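PDB 2HK0: D-psicose 3-epimerase from Agrobacterium tumefaciens, which interconverts D-fructose and D-psicose by epimerisation at C3, in a reaction where a metal ion has a pivotal role. Local coordinates for residues N61-R72 with R111-D120; K199-N208 with L224-R235. One frame throughout, in Å; residues are numbered along the deposited sequence.

In the fold
After strands 22-26 and 52-56 have opened the TIM barrel, interaction 1 closes a loop of 38 residues that contains strand 81-85, and sets helix 65-77 against helix 99-118 in the outer layer. The chain then supplies strands 123-126 and 166-170 before interaction 2 opens. This contact closes a loop of only 15 residues, mostly helix 214-221, and zips strand 198-203 to strand 225-230 in the barrel wall, so the two contacts sample both layers of the fold. The loops follow in series, neither enclosing nor crossing the other. The centres of interactions 1 and 2 lie about 27 Å apart. The nearest atoms of interactions 1 and 2 are about 11 Å apart.

Interaction 1: residues N61-R72 with R111-D120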
loop_
_atom_site.group_PDB
_atom_site.type_symbol
_atom_site.label_atom_id
_atom_site.label_comp_id
_atom_site.label_asym_id
_atom_site.label_seq_id
_atom_site.Cartn_x
_atom_site.Cartn_y
_atom_site.Cartn_z
ATOM N N ASN A 61 -10.540 -39.623 10.714
ATOM C CA ASN A 61 -11.019 -40.533 11.749
ATOM C C ASN A 61 -12.032 -41.565 11.265
ATOM O O ASN A 61 -12.387 -42.482 12.002
ATOM C CB ASN A 61 -11.632 -39.747 12.908
ATOM C CG ASN A 61 -10.589 -39.015 13.722
ATOM O OD1 ASN A 61 -9.455 -39.467 13.827
ATOM N ND2 ASN A 61 -10.970 -37.891 14.314
ATOM N N GLU A 62 -12.488 -41.425 10.028
ATOM C CA GLU A 62 -13.477 -42.352 9.499
ATOM C C GLU A 62 -12.921 -43.428 8.585
ATOM O O GLU A 62 -13.610 -44.403 8.280
ATOM C CB GLU A 62 -14.583 -41.579 8.780
ATOM C CG GLU A 62 -15.471 -40.812 9.746
ATOM C CD GLU A 62 -15.725 -41.601 11.023
ATOM O OE1 GLU A 62 -16.150 -42.776 10.928
ATOM O OE2 GLU A 62 -15.491 -41.048 12.125
ATOM N N TYR A 63 -11.676 -43.254 8.157
ATOM C CA TYR A 63 -11.031 -44.218 7.278
ATOM C C TYR A 63 -10.493 -45.404 8.059
ATOM O O TYR A 63 -10.075 -45.268 9.204
ATOM C CB TYR A 63 -9.880 -43.554 6.520
ATOM C CG TYR A 63 -10.325 -42.559 5.480
ATOM C CD1 TYR A 63 -11.025 -42.973 4.346
ATOM C CD2 TYR A 63 -10.060 -41.203 5.632
ATOM C CE1 TYR A 63 -11.454 -42.054 3.388
ATOM C CE2 TYR A 63 -10.484 -40.276 4.682
ATOM C CZ TYR A 63 -11.179 -40.707 3.565
ATOM O OH TYR A 63 -11.599 -39.787 2.635
ATOM N N SER A 64 -10.506 -46.571 7.426
ATOM C CA SER A 64 -9.994 -47.783 8.043
ATOM C C SER A 64 -8.482 -47.695 7.977
ATOM O O SER A 64 -7.940 -46.961 7.156
ATOM C CB SER A 64 -10.442 -49.011 7.258
ATOM O OG SER A 64 -9.802 -49.060 5.992
ATOM N N ASP A 65 -7.799 -48.447 8.827
ATOM C CA ASP A 65 -6.344 -48.429 8.820
ATOM C C ASP A 65 -5.808 -48.816 7.442
ATOM O O ASP A 65 -4.715 -48.397 7.051
ATOM C CB ASP A 65 -5.803 -49.372 9.904
ATOM C CG ASP A 65 -5.852 -48.749 11.292
ATOM O OD1 ASP A 65 -6.644 -47.804 11.486
ATOM O OD2 ASP A 65 -5.110 -49.201 12.193
ATOM N N ALA A 66 -6.584 -49.603 6.699
ATOM C CA ALA A 66 -6.176 -50.032 5.362
ATOM C C ALA A 66 -6.306 -48.874 4.374
ATOM O O ALA A 66 -5.481 -48.703 3.472
ATOM C CB ALA A 66 -7.034 -51.204 4.909
ATOM N N GLU A 67 -7.362 -48.088 4.548
ATOM C CA GLU A 67 -7.608 -46.942 3.692
ATOM C C GLU A 67 -6.568 -45.854 3.948
ATOM O O GLU A 67 -6.057 -45.242 3.007
ATOM C CB GLU A 67 -9.011 -46.419 3.950
ATOM C CG GLU A 67 -10.071 -47.422 3.557
ATOM C CD GLU A 67 -11.443 -46.991 4.003
ATOM O OE1 GLU A 67 -11.607 -46.719 5.211
ATOM O OE2 GLU A 67 -12.352 -46.926 3.147
ATOM N N LEU A 68 -6.250 -45.626 5.220
ATOM C CA LEU A 68 -5.247 -44.630 5.573
ATOM C C LEU A 68 -3.949 -44.989 4.865
ATOM O O LEU A 68 -3.319 -44.137 4.247
ATOM C CB LEU A 68 -5.023 -44.603 7.082
ATOM C CG LEU A 68 -6.210 -44.086 7.886
ATOM C CD1 LEU A 68 -5.899 -44.142 9.376
ATOM C CD2 LEU A 68 -6.519 -42.672 7.458
ATOM N N ALA A 69 -3.565 -46.258 4.945
ATOM C CA ALA A 69 -2.350 -46.738 4.297
ATOM C C ALA A 69 -2.375 -46.449 2.796
ATOM O O ALA A 69 -1.374 -46.045 2.213
ATOM C CB ALA A 69 -2.192 -48.237 4.530
ATOM N N THR A 70 -3.523 -46.659 2.169
ATOM C CA THR A 70 -3.646 -46.414 0.735
ATOM C C THR A 70 -3.459 -44.929 0.427
ATOM O O THR A 70 -2.836 -44.559 -0.566
ATOM C CB THR A 70 -5.033 -46.862 0.223
ATOM O OG1 THR A 70 -5.188 -48.267 0.469
ATOM C CG2 THR A 70 -5.179 -46.578 -1.280
ATOM N N ILE A 71 -4.020 -44.091 1.289
ATOM C CA ILE A 71 -3.918 -42.645 1.144
ATOM C C ILE A 71 -2.456 -42.215 1.319
ATOM O O ILE A 71 -1.935 -41.430 0.523
ATOM C CB ILE A 71 -4.813 -41.947 2.195
ATOM C CG1 ILE A 71 -6.282 -42.133 1.799
ATOM C CG2 ILE A 71 -4.434 -40.472 2.331
ATOM C CD1 ILE A 71 -7.264 -41.703 2.851
ATOM N N ARG A 72 -1.794 -42.740 2.349
ATOM C CA ARG A 72 -0.392 -42.394 2.584
ATOM C C ARG A 72 0.484 -42.816 1.405
ATOM O O ARG A 72 1.471 -42.141 1.071
ATOM C CB ARG A 72 0.110 -43.062 3.861
ATOM C CG ARG A 72 1.595 -42.871 4.124
ATOM C CD ARG A 72 1.969 -43.530 5.437
ATOM N NE ARG A 72 3.382 -43.347 5.757
ATOM C CZ ARG A 72 3.856 -43.250 6.996
ATOM N NH1 ARG A 72 3.029 -43.315 8.038
ATOM N NH2 ARG A 72 5.155 -43.088 7.195
ATOM N N ARG A 111 -7.222 -39.515 19.666
ATOM C CA ARG A 111 -7.629 -40.403 18.579
ATOM C C ARG A 111 -7.250 -39.823 17.208
ATOM O O ARG A 111 -6.669 -40.506 16.352
ATOM C CB ARG A 111 -9.143 -40.624 18.639
ATOM C CG ARG A 111 -9.695 -41.462 17.505
ATOM C CD ARG A 111 -11.208 -41.381 17.493
ATOM N NE ARG A 111 -11.810 -42.333 16.568
ATOM C CZ ARG A 111 -13.070 -42.255 16.149
ATOM N NH1 ARG A 111 -13.841 -41.262 16.575
ATOM N NH2 ARG A 111 -13.563 -43.171 15.321
ATOM N N THR A 112 -7.584 -38.554 17.002
ATOM C CA THR A 112 -7.291 -37.893 15.738
ATOM C C THR A 112 -5.789 -37.831 15.493
ATOM O O THR A 112 -5.322 -38.118 14.402
ATOM C CB THR A 112 -7.874 -36.463 15.731
ATOM O OG1 THR A 112 -9.280 -36.530 15.986
ATOM C CG2 THR A 112 -7.662 -35.801 14.399
ATOM N N LEU A 113 -5.031 -37.458 16.516
ATOM C CA LEU A 113 -3.575 -37.364 16.395
ATOM C C LEU A 113 -2.951 -38.718 16.011
ATOM O O LEU A 113 -2.025 -38.777 15.198
ATOM C CB LEU A 113 -2.986 -36.866 17.723
ATOM C CG LEU A 113 -2.458 -35.441 17.962
ATOM C CD1 LEU A 113 -2.968 -34.465 16.944
ATOM C CD2 LEU A 113 -2.827 -35.004 19.382
ATOM N N SER A 114 -3.452 -39.808 16.601
ATOM C CA SER A 114 -2.932 -41.135 16.279
ATOM C C SER A 114 -3.202 -41.448 14.807
ATOM O O SER A 114 -2.341 -41.975 14.102
ATOM C CB SER A 114 -3.593 -42.207 17.153
ATOM O OG SER A 114 -3.283 -41.996 18.525
ATOM N N ASN A 115 -4.401 -41.125 14.344
ATOM C CA ASN A 115 -4.749 -41.386 12.952
ATOM C C ASN A 115 -3.925 -40.499 12.015
ATOM O O ASN A 115 -3.457 -40.953 10.973
ATOM C CB ASN A 115 -6.246 -41.171 12.737
ATOM C CG ASN A 115 -7.085 -42.255 13.399
ATOM O OD1 ASN A 115 -6.668 -43.408 13.469
ATOM N ND2 ASN A 115 -8.266 -41.891 13.879
ATOM N N VAL A 116 -3.739 -39.242 12.414
ATOM C CA VAL A 116 -2.968 -38.266 11.649
ATOM C C VAL A 116 -1.543 -38.775 11.407
ATOM O O VAL A 116 -0.979 -38.613 10.316
ATOM C CB VAL A 116 -2.950 -36.928 12.425
ATOM C CG1 VAL A 116 -1.705 -36.151 12.127
ATOM C CG2 VAL A 116 -4.224 -36.120 12.081
ATOM N N ALA A 117 -0.962 -39.404 12.425
ATOM C CA ALA A 117 0.391 -39.934 12.302
ATOM C C ALA A 117 0.436 -41.081 11.291
ATOM O O ALA A 117 1.458 -41.286 10.621
ATOM C CB ALA A 117 0.899 -40.398 13.669
ATOM N N LYS A 118 -0.669 -41.824 11.174
ATOM C CA LYS A 118 -0.752 -42.933 10.227
ATOM C C LYS A 118 -0.651 -42.427 8.791
ATOM O O LYS A 118 -0.379 -43.204 7.871
ATOM C CB LYS A 118 -2.066 -43.704 10.394
ATOM C CG LYS A 118 -2.196 -44.461 11.705
ATOM C CD LYS A 118 -3.608 -45.050 11.869
ATOM C CE LYS A 118 -3.784 -45.680 13.250
ATOM N NZ LYS A 118 -5.182 -46.134 13.508
ATOM N N LEU A 119 -0.893 -41.134 8.590
ATOM C CA LEU A 119 -0.801 -40.552 7.255
ATOM C C LEU A 119 0.509 -39.790 7.085
ATOM O O LEU A 119 0.700 -39.068 6.100
ATOM C CB LEU A 119 -1.983 -39.607 6.987
ATOM C CG LEU A 119 -3.376 -40.240 6.864
ATOM C CD1 LEU A 119 -4.382 -39.157 6.555
ATOM C CD2 LEU A 119 -3.391 -41.311 5.767
ATOM N N ASP A 120 1.412 -39.943 8.052
ATOM C CA ASP A 120 2.703 -39.265 8.007
ATOM C C ASP A 120 2.526 -37.739 7.970
ATOM O O ASP A 120 3.231 -37.032 7.250
ATOM C CB ASP A 120 3.509 -39.744 6.789
ATOM C CG ASP A 120 5.002 -39.445 6.916
ATOM O OD1 ASP A 120 5.489 -39.363 8.063
ATOM O OD2 ASP A 120 5.688 -39.304 5.878
#
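Leu119 sends its CD2 methyl into the side of helix 65-72, where it meets Leu68 CD2 at 3.8 Å and Ile71 CG2 at 3.7 Å. This is the seam between two successive outer helices of a TIM barrel, and the short axes of 65-72 and 111-118 approach to 10.2 Å at 46°. The other methyl of Leu68, CD1, rests against Lys118 CD at 3.5 Å. Past it the lysine runs on extended, and its NZ forms a salt bridge with Asp65 OD1 at 3.0 Å. The same ammonium donates to Asn115 OD1, starting a chain of hydrogen bonds through the side-chain amides: Asn115 ND2 gives to Asn61 OD1 at 2.7 Å, and Asn61 ND2 gives to Thr112 OG1 in an almost straight bond. Both polar ends of the buried Asn61 amide are thereby engaged, which fixes its flip, while one face of the Arg111 guanidinium lies over Asn61 CB. Arg72 reaches across with CG trans to its backbone N (chi1 175°) and an extended chain. Its guanidinium stacks on the Asp120 carboxylate, the planes 5° apart, so their long salt bridge is a matter of charge without a directed N-H. At the guanidinium edge, Arg72 NH1 makes a weak bond to Lys118 O at 3.4 Å. Further out, Asp120 OD1 is hydrogen-bonded to His122 NE2, which helps set the carboxylate. Thr112 OG1 also bonds to Phe108 O, and Ile60 packs on Leu68, Asn115 and Leu119. A Schellman motif with Asp120 as its C-prime residue ends one helix. A capping box starts the other, with Glu67 N bonded to Ser64 OG at 3.0 Å.

Interaction 2: residues K199-N208 with L224-R235; sequences KVMLDTFHMN and LLGHFHTGESNR
Leu202 and Phe228 meet at the centre of a small apolar cluster, with Leu202 CB 4.0 Å from Phe228 CD1. On the same face of the sheet, Leu225 CD2 approaches Leu202 CG at 4.2 Å. Met207, present as selenomethionine, adds a Met-aromatic contact, its selenium lying obliquely to the Phe228 ring at 5.4 Å from the centroid. Helix 183-193 packs over this face through Ala183 on Leu202 and Val187 on Val200. Beneath the side chains, the backbones pair in parallel as the sixth and seventh strands of the TIM barrel, crossing at 30°. Val200 and Leu202 pair with Leu225 and Phe228, two residues advancing against three, and the extra one falls near Gly226. The ladder resumes with His229 N bonded to Leu202 O at 2.9 Å. On the opposite face, looking into the barrel, the selenium of Met201 sits at the edge of the His227 ring, 3.9 Å from its CD2, and Asp203 OD2 lies at the edge of the His229 ring. Glu54 is hydrogen-bonded to both NE2 atoms (OE1 at His227, OE2 at His229), and Glu170 and Glu264 lie beside His229 at the C-terminal mouth of the barrel, where this family probably carries its metal-dependent active site. Asp203 also N-caps helix 204-208 through OD1 and Phe205 N. Beyond the strand ends, Thr204 places OG1 between its backbone N and carbonyl carbon (chi1 56°), from where it donates to a lone pair of Gly231 O at 2.8 Å. The Arg235 guanidinium lies flat on Phe205, planes 3° apart, in a cation-pi stack. A water, accepting from Asn208 ND2 at 3.1 Å, donates to Phe205 O and Ser233 O. The second subunit packs its Phe175 on Phe205 and bonds its Asn208 O to Asn208 ND2 and its Ile209 O to Ser233 OG.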
loop_
_atom_site.group_PDB
_atom_site.type_symbol
_atom_site.label_atom_id
_atom_site.label_comp_id
_atom_site.label_asym_id
_atom_site.label_seq_id
_atom_site.Cartn_x
_atom_site.Cartn_y
_atom_site.Cartn_z
ATOM N N LYS A 199 2.946 -24.250 18.552
ATOM C CA LYS A 199 3.334 -23.070 17.795
ATOM C C LYS A 199 2.163 -22.143 17.479
ATOM O O LYS A 199 0.990 -22.514 17.622
ATOM C CB LYS A 199 3.948 -23.527 16.462
ATOM C CG LYS A 199 5.096 -24.531 16.587
ATOM C CD LYS A 199 6.330 -23.862 17.166
ATOM C CE LYS A 199 7.396 -24.881 17.578
ATOM N NZ LYS A 199 7.735 -25.796 16.464
ATOM N N VAL A 200 2.494 -20.941 17.020
ATOM C CA VAL A 200 1.480 -19.973 16.651
ATOM C C VAL A 200 1.209 -20.133 15.164
ATOM O O VAL A 200 2.112 -20.469 14.393
ATOM C CB VAL A 200 1.946 -18.516 16.911
ATOM C CG1 VAL A 200 0.907 -17.534 16.389
ATOM C CG2 VAL A 200 2.133 -18.292 18.415
HETATM N N MSE A 201 -0.035 -19.889 14.769
HETATM C CA MSE A 201 -0.423 -19.986 13.360
HETATM C C MSE A 201 -1.156 -18.717 12.938
HETATM O O MSE A 201 -2.101 -18.285 13.611
HETATM C CB MSE A 201 -1.325 -21.195 13.169
HETATM C CG MSE A 201 -1.903 -21.313 11.812
HETATM SE SE MSE A 201 -3.010 -22.894 11.701
HETATM C CE MSE A 201 -3.928 -22.453 10.031
ATOM N N LEU A 202 -0.721 -18.116 11.833
ATOM C CA LEU A 202 -1.344 -16.886 11.331
ATOM C C LEU A 202 -2.012 -17.118 9.975
ATOM O O LEU A 202 -1.609 -17.993 9.206
ATOM C CB LEU A 202 -0.299 -15.764 11.215
ATOM C CG LEU A 202 0.407 -15.406 12.528
ATOM C CD1 LEU A 202 1.430 -14.280 12.296
ATOM C CD2 LEU A 202 -0.641 -14.993 13.568
ATOM N N ASP A 203 -3.003 -16.289 9.671
ATOM C CA ASP A 203 -3.784 -16.425 8.441
ATOM C C ASP A 203 -4.042 -15.005 7.895
ATOM O O ASP A 203 -4.605 -14.166 8.600
ATOM C CB ASP A 203 -5.082 -17.136 8.828
ATOM C CG ASP A 203 -6.006 -17.379 7.661
ATOM O OD1 ASP A 203 -6.078 -16.516 6.760
ATOM O OD2 ASP A 203 -6.690 -18.425 7.673
ATOM N N THR A 204 -3.636 -14.734 6.651
ATOM C CA THR A 204 -3.812 -13.397 6.103
ATOM C C THR A 204 -5.233 -12.872 6.157
ATOM O O THR A 204 -5.431 -11.684 6.369
ATOM C CB THR A 204 -3.274 -13.271 4.663
ATOM O OG1 THR A 204 -3.897 -14.242 3.812
ATOM C CG2 THR A 204 -1.767 -13.465 4.665
ATOM N N PHE A 205 -6.215 -13.742 5.994
ATOM C CA PHE A 205 -7.610 -13.317 6.057
ATOM C C PHE A 205 -7.949 -12.726 7.436
ATOM O O PHE A 205 -8.635 -11.693 7.536
ATOM C CB PHE A 205 -8.542 -14.505 5.756
ATOM C CG PHE A 205 -10.019 -14.212 5.994
ATOM C CD1 PHE A 205 -10.721 -13.334 5.168
ATOM C CD2 PHE A 205 -10.697 -14.818 7.050
ATOM C CE1 PHE A 205 -12.087 -13.060 5.393
ATOM C CE2 PHE A 205 -12.066 -14.555 7.286
ATOM C CZ PHE A 205 -12.755 -13.673 6.452
ATOM N N HIS A 206 -7.458 -13.372 8.490
ATOM C CA HIS A 206 -7.747 -12.938 9.851
ATOM C C HIS A 206 -6.874 -11.757 10.242
ATOM O O HIS A 206 -7.329 -10.830 10.917
ATOM C CB HIS A 206 -7.546 -14.110 10.820
ATOM C CG HIS A 206 -8.425 -15.288 10.523
ATOM N ND1 HIS A 206 -9.796 -15.220 10.590
ATOM C CD2 HIS A 206 -8.132 -16.556 10.143
ATOM C CE1 HIS A 206 -10.315 -16.392 10.262
ATOM N NE2 HIS A 206 -9.327 -17.221 9.986
HETATM N N MSE A 207 -5.618 -11.797 9.821
HETATM C CA MSE A 207 -4.708 -10.693 10.115
HETATM C C MSE A 207 -5.254 -9.396 9.492
HETATM O O MSE A 207 -5.133 -8.317 10.073
HETATM C CB MSE A 207 -3.321 -10.968 9.526
HETATM C CG MSE A 207 -2.583 -12.143 10.093
HETATM SE SE MSE A 207 -0.856 -12.291 9.154
HETATM C CE MSE A 207 -1.297 -13.558 7.863
ATOM N N ASN A 208 -5.854 -9.515 8.303
ATOM C CA ASN A 208 -6.390 -8.359 7.589
ATOM C C ASN A 208 -7.392 -7.581 8.431
ATOM O O ASN A 208 -7.518 -6.370 8.294
ATOM C CB ASN A 208 -7.060 -8.790 6.277
ATOM C CG ASN A 208 -7.476 -7.601 5.423
ATOM O OD1 ASN A 208 -6.632 -6.812 5.000
ATOM N ND2 ASN A 208 -8.774 -7.464 5.178
ATOM N N LEU A 224 8.179 -18.683 16.820
ATOM C CA LEU A 224 7.001 -19.493 17.157
ATOM C C LEU A 224 6.011 -19.702 16.001
ATOM O O LEU A 224 5.012 -20.417 16.166
ATOM C CB LEU A 224 6.247 -18.883 18.347
ATOM C CG LEU A 224 7.016 -18.924 19.678
ATOM C CD1 LEU A 224 6.191 -18.263 20.785
ATOM C CD2 LEU A 224 7.350 -20.375 20.029
ATOM N N LEU A 225 6.274 -19.095 14.843
ATOM C CA LEU A 225 5.360 -19.251 13.708
ATOM C C LEU A 225 5.566 -20.663 13.184
ATOM O O LEU A 225 6.637 -20.972 12.653
ATOM C CB LEU A 225 5.684 -18.250 12.590
ATOM C CG LEU A 225 4.550 -17.614 11.754
ATOM C CD1 LEU A 225 4.988 -17.512 10.311
ATOM C CD2 LEU A 225 3.272 -18.339 11.867
ATOM N N GLY A 226 4.547 -21.507 13.315
ATOM C CA GLY A 226 4.676 -22.878 12.849
ATOM C C GLY A 226 3.876 -23.249 11.613
ATOM O O GLY A 226 4.154 -24.270 10.988
ATOM N N HIS A 227 2.893 -22.425 11.252
ATOM C CA HIS A 227 2.041 -22.689 10.089
ATOM C C HIS A 227 1.471 -21.341 9.610
ATOM O O HIS A 227 1.334 -20.403 10.400
ATOM C CB HIS A 227 0.918 -23.652 10.497
ATOM C CG HIS A 227 0.355 -24.449 9.363
ATOM N ND1 HIS A 227 1.146 -25.029 8.392
ATOM C CD2 HIS A 227 -0.923 -24.794 9.064
ATOM C CE1 HIS A 227 0.382 -25.696 7.544
ATOM N NE2 HIS A 227 -0.879 -25.569 7.929
ATOM N N PHE A 228 1.143 -21.242 8.326
ATOM C CA PHE A 228 0.670 -19.983 7.746
ATOM C C PHE A 228 -0.383 -20.220 6.662
ATOM O O PHE A 228 -0.208 -21.069 5.783
ATOM C CB PHE A 228 1.880 -19.255 7.135
ATOM C CG PHE A 228 1.655 -17.788 6.827
ATOM C CD1 PHE A 228 1.445 -16.869 7.845
ATOM C CD2 PHE A 228 1.753 -17.319 5.516
ATOM C CE1 PHE A 228 1.340 -15.496 7.571
ATOM C CE2 PHE A 228 1.650 -15.949 5.220
ATOM C CZ PHE A 228 1.445 -15.037 6.247
ATOM N N HIS A 229 -1.467 -19.454 6.723
ATOM C CA HIS A 229 -2.543 -19.561 5.741
ATOM C C HIS A 229 -2.630 -18.274 4.924
ATOM O O HIS A 229 -2.447 -17.173 5.465
ATOM C CB HIS A 229 -3.890 -19.796 6.445
ATOM C CG HIS A 229 -4.169 -21.234 6.753
ATOM N ND1 HIS A 229 -5.380 -21.666 7.250
ATOM C CD2 HIS A 229 -3.420 -22.345 6.566
ATOM C CE1 HIS A 229 -5.369 -22.982 7.347
ATOM N NE2 HIS A 229 -4.190 -23.419 6.937
ATOM N N THR A 230 -2.946 -18.404 3.637
ATOM C CA THR A 230 -3.049 -17.240 2.767
ATOM C C THR A 230 -4.356 -17.157 1.980
ATOM O O THR A 230 -4.995 -18.170 1.681
ATOM C CB THR A 230 -1.921 -17.212 1.754
ATOM O OG1 THR A 230 -1.896 -18.466 1.065
ATOM C CG2 THR A 230 -0.580 -16.970 2.453
ATOM N N GLY A 231 -4.714 -15.926 1.632
ATOM C CA GLY A 231 -5.918 -15.652 0.869
ATOM C C GLY A 231 -6.077 -14.146 0.830
ATOM O O GLY A 231 -5.476 -13.442 1.648
ATOM N N GLU A 232 -6.863 -13.632 -0.110
ATOM C CA GLU A 232 -7.066 -12.197 -0.179
ATOM C C GLU A 232 -8.067 -11.861 0.929
ATOM O O GLU A 232 -8.578 -12.765 1.599
ATOM C CB GLU A 232 -7.589 -11.792 -1.564
ATOM C CG GLU A 232 -6.574 -12.003 -2.718
ATOM C CD GLU A 232 -5.326 -11.099 -2.621
ATOM O OE1 GLU A 232 -5.370 -10.102 -1.862
ATOM O OE2 GLU A 232 -4.310 -11.374 -3.322
ATOM N N SER A 233 -8.349 -10.578 1.128
ATOM C CA SER A 233 -9.239 -10.160 2.202
ATOM C C SER A 233 -10.620 -10.786 2.114
ATOM O O SER A 233 -11.276 -11.000 3.152
ATOM C CB SER A 233 -9.375 -8.633 2.222
ATOM O OG SER A 233 -10.160 -8.182 1.131
ATOM N N ASN A 234 -11.074 -11.049 0.888
ATOM C CA ASN A 234 -12.384 -11.669 0.683
ATOM C C ASN A 234 -12.250 -13.137 0.294
ATOM O O ASN A 234 -13.189 -13.745 -0.238
ATOM C CB ASN A 234 -13.222 -10.893 -0.349
ATOM C CG ASN A 234 -12.492 -10.683 -1.676
ATOM O OD1 ASN A 234 -11.503 -11.363 -1.967
ATOM N ND2 ASN A 234 -12.990 -9.741 -2.494
ATOM N N ARG A 235 -11.060 -13.689 0.545
ATOM C CA ARG A 235 -10.772 -15.116 0.339
ATOM C C ARG A 235 -10.514 -15.654 -1.059
ATOM O O ARG A 235 -10.604 -16.859 -1.270
ATOM C CB ARG A 235 -11.869 -15.966 0.984
ATOM C CG ARG A 235 -12.146 -15.593 2.418
ATOM C CD ARG A 235 -11.312 -16.442 3.335
ATOM N NE ARG A 235 -12.128 -16.930 4.414
ATOM C CZ ARG A 235 -11.717 -17.770 5.353
ATOM N NH1 ARG A 235 -10.479 -18.235 5.351
ATOM N NH2 ARG A 235 -12.563 -18.128 6.302
HETATM O O HOH W 1 -10.206 -10.105 5.744
#